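Local structure of merozoite surface protein-1 (Plasmodium knowlesi strain H, 1N1I) at residues Cys77-Glu82 against Val91-Ser96. The protein probably takes part in binding and invasion of host erythrocytes and in merozoite egress, and is represented by its C-terminal pair of EGF-like domains. Numbering follows the deposited sequence.
Sequences CKCTKE and VFCSSS
Cys79 and Cys93 are joined by the C-terminal disulfide of the second EGF-like domain, which ties the loop just after strand 75-78 to strand 92-93 of the small antiparallel sheet formed with strand 86-87. From Cys79, CB points at the opposite segment and lies 3.9 Å from CB of Cys93. SG of Cys79 stands beside the backbone N and anti to the carbonyl carbon (chi1 -51°), where it bonds to SG of Cys93 at 2.0 Å. The bridge turns through -92° about the S-S bond, close to the relaxed value for a disulfide. Beyond the bond, the carbonyl O of Phe92 is 4.2 Å from SG of Cys79. Two residues before Cys79, Cys77 bonds to Cys61, so consecutive cysteines of this chain stretch anchor it to two different parts of the domain. Val91 and Phe92 form a classic beta bulge opposite Leu87, and the ring of Phe92 meets that of Tyr25 in the first domain. Residues 79-82 and 92-96 run in nearly the same direction, 7° apart end to end; past the disulfide both are loop, and the contact becomes looser. The chain of Lys81, bent at chi2 and chi4, passes the poorly ordered Ser96, whose OG sits 3.9 Å from CG of Lys81 and 3.6 Å from its NZ.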
ATOM      1  N   CYS A  77      -5.136   6.135   4.942  1.00 50.09           N
ATOM      2  CA  CYS A  77      -5.293   6.037   3.501  1.00 46.35           C
ATOM      3  C   CYS A  77      -6.710   5.579   3.234  1.00 46.32           C
ATOM      4  O   CYS A  77      -7.220   4.680   3.908  1.00 48.04           O
ATOM      5  CB  CYS A  77      -4.326   5.005   2.923  1.00 31.78           C
ATOM      6  SG  CYS A  77      -2.580   5.216   3.366  1.00 36.00           S
ATOM      7  N   LYS A  78      -7.346   6.204   2.254  1.00 42.29           N
ATOM      8  CA  LYS A  78      -8.699   5.838   1.874  1.00 43.83           C
ATOM      9  C   LYS A  78      -8.842   5.744   0.371  1.00 39.17           C
ATOM     10  O   LYS A  78      -8.424   6.635  -0.355  1.00 37.21           O
ATOM     11  CB  LYS A  78      -9.708   6.862   2.392  1.00 54.09           C
ATOM     12  CG  LYS A  78     -10.085   6.700   3.849  1.00 71.85           C
ATOM     13  CD  LYS A  78     -11.158   7.714   4.218  1.00 83.43           C
ATOM     14  CE  LYS A  78     -11.702   7.481   5.614  1.00 90.11           C
ATOM     15  NZ  LYS A  78     -12.737   8.494   5.960  1.00 92.65           N
ATOM     16  N   CYS A  79      -9.436   4.655  -0.097  1.00 42.30           N
ATOM     17  CA  CYS A  79      -9.655   4.478  -1.524  1.00 40.75           C
ATOM     18  C   CYS A  79     -11.052   5.066  -1.812  1.00 40.20           C
ATOM     19  O   CYS A  79     -12.063   4.376  -1.761  1.00 41.36           O
ATOM     20  CB  CYS A  79      -9.567   2.980  -1.887  1.00 35.19           C
ATOM     21  SG  CYS A  79      -8.050   2.155  -1.271  1.00 39.13           S
ATOM     22  N   THR A  80     -11.092   6.359  -2.114  1.00 38.06           N
ATOM     23  CA  THR A  80     -12.348   7.060  -2.362  1.00 32.50           C
ATOM     24  C   THR A  80     -13.240   6.471  -3.439  1.00 37.76           C
ATOM     25  O   THR A  80     -14.452   6.658  -3.405  1.00 40.78           O
ATOM     26  CB  THR A  80     -12.101   8.536  -2.718  1.00 30.90           C
ATOM     27  OG1 THR A  80     -11.329   8.617  -3.922  1.00 37.60           O
ATOM     28  CG2 THR A  80     -11.347   9.236  -1.602  1.00 21.72           C
ATOM     29  N   LYS A  81     -12.656   5.781  -4.409  1.00 46.46           N
ATOM     30  CA  LYS A  81     -13.470   5.205  -5.474  1.00 48.52           C
ATOM     31  C   LYS A  81     -14.515   4.256  -4.876  1.00 52.54           C
ATOM     32  O   LYS A  81     -14.220   3.454  -3.980  1.00 52.27           O
ATOM     33  CB  LYS A  81     -12.589   4.458  -6.485  1.00 44.67           C
ATOM     34  CG  LYS A  81     -13.370   3.874  -7.649  1.00 50.72           C
ATOM     35  CD  LYS A  81     -13.945   4.974  -8.521  1.00 58.05           C
ATOM     36  CE  LYS A  81     -15.050   4.451  -9.428  1.00 64.13           C
ATOM     37  NZ  LYS A  81     -14.615   3.290 -10.253  1.00 68.91           N
ATOM     38  N   GLU A  82     -15.747   4.360  -5.355  1.00 53.03           N
ATOM     39  CA  GLU A  82     -16.797   3.498  -4.853  1.00 56.59           C
ATOM     40  C   GLU A  82     -16.633   2.123  -5.480  1.00 55.10           C
ATOM     41  O   GLU A  82     -16.853   1.939  -6.679  1.00 55.02           O
ATOM     42  CB  GLU A  82     -18.173   4.074  -5.197  1.00 67.49           C
ATOM     43  CG  GLU A  82     -19.349   3.270  -4.649  1.00 80.76           C
ATOM     44  CD  GLU A  82     -19.244   3.020  -3.154  1.00 89.75           C
ATOM     45  OE1 GLU A  82     -18.581   3.814  -2.453  1.00 93.12           O
ATOM     46  OE2 GLU A  82     -19.832   2.027  -2.677  1.00 94.31           O
ATOM     47  N   VAL A  91      -2.134   0.595   1.582  1.00 32.17           N
ATOM     48  CA  VAL A  91      -0.902   0.663   0.802  1.00 31.51           C
ATOM     49  C   VAL A  91      -1.291   0.243  -0.614  1.00 33.49           C
ATOM     50  O   VAL A  91      -0.644   0.625  -1.591  1.00 30.26           O
ATOM     51  CB  VAL A  91       0.197  -0.272   1.367  1.00 31.10           C
ATOM     52  CG1 VAL A  91       1.319  -0.439   0.351  1.00 29.54           C
ATOM     53  CG2 VAL A  91       0.766   0.321   2.651  1.00 22.65           C
ATOM     54  N   PHE A  92      -2.374  -0.533  -0.696  1.00 30.99           N
ATOM     55  CA  PHE A  92      -2.931  -1.006  -1.959  1.00 32.81           C
ATOM     56  C   PHE A  92      -4.432  -0.734  -1.996  1.00 34.63           C
ATOM     57  O   PHE A  92      -5.112  -0.833  -0.975  1.00 40.55           O
ATOM     58  CB  PHE A  92      -2.714  -2.513  -2.119  1.00 26.42           C
ATOM     59  CG  PHE A  92      -1.360  -2.882  -2.647  1.00 28.32           C
ATOM     60  CD1 PHE A  92      -1.027  -2.637  -3.982  1.00 31.19           C
ATOM     61  CD2 PHE A  92      -0.418  -3.482  -1.821  1.00 22.78           C
ATOM     62  CE1 PHE A  92       0.235  -2.979  -4.491  1.00 25.34           C
ATOM     63  CE2 PHE A  92       0.854  -3.827  -2.318  1.00 37.69           C
ATOM     64  CZ  PHE A  92       1.174  -3.576  -3.666  1.00 26.09           C
ATOM     65  N   CYS A  93      -4.951  -0.377  -3.163  1.00 37.00           N
ATOM     66  CA  CYS A  93      -6.382  -0.159  -3.292  1.00 39.06           C
ATOM     67  C   CYS A  93      -6.927  -1.228  -4.226  1.00 42.17           C
ATOM     68  O   CYS A  93      -6.491  -1.341  -5.373  1.00 47.76           O
ATOM     69  CB  CYS A  93      -6.702   1.225  -3.868  1.00 34.38           C
ATOM     70  SG  CYS A  93      -6.646   2.602  -2.676  1.00 40.08           S
ATOM     71  N   SER A  94      -7.849  -2.055  -3.702  1.00 42.82           N
ATOM     72  CA  SER A  94      -8.528  -3.126  -4.451  1.00 47.35           C
ATOM     73  C   SER A  94      -9.048  -2.525  -5.738  1.00 54.55           C
ATOM     74  O   SER A  94      -9.170  -1.304  -5.849  1.00 57.46           O
ATOM     75  CB  SER A  94      -9.757  -3.638  -3.713  1.00 48.72           C
ATOM     76  OG  SER A  94      -9.571  -3.637  -2.316  1.00 58.75           O
ATOM     77  N   SER A  95      -9.362  -3.362  -6.722  1.00 60.81           N
ATOM     78  CA  SER A  95      -9.896  -2.816  -7.966  1.00 64.25           C
ATOM     79  C   SER A  95     -11.398  -3.056  -7.941  1.00 67.48           C
ATOM     80  O   SER A  95     -11.881  -4.022  -7.328  1.00 64.45           O
ATOM     81  CB  SER A  95      -9.266  -3.477  -9.202  1.00 67.38           C
ATOM     82  OG  SER A  95      -9.256  -2.592 -10.321  1.00 61.58           O
ATOM     83  N   SER A  96     -12.135  -2.158  -8.589  1.00 74.95           N
ATOM     84  CA  SER A  96     -13.586  -2.249  -8.631  1.00 79.72           C
ATOM     85  C   SER A  96     -14.161  -2.370 -10.038  1.00 81.53           C
ATOM     86  O   SER A  96     -13.580  -1.868 -11.018  1.00 76.61           O
ATOM     87  CB  SER A  96     -14.215  -1.035  -7.928  1.00 79.89           C
ATOM     88  OG  SER A  96     -13.970   0.171  -8.633  1.00 85.78           O
TER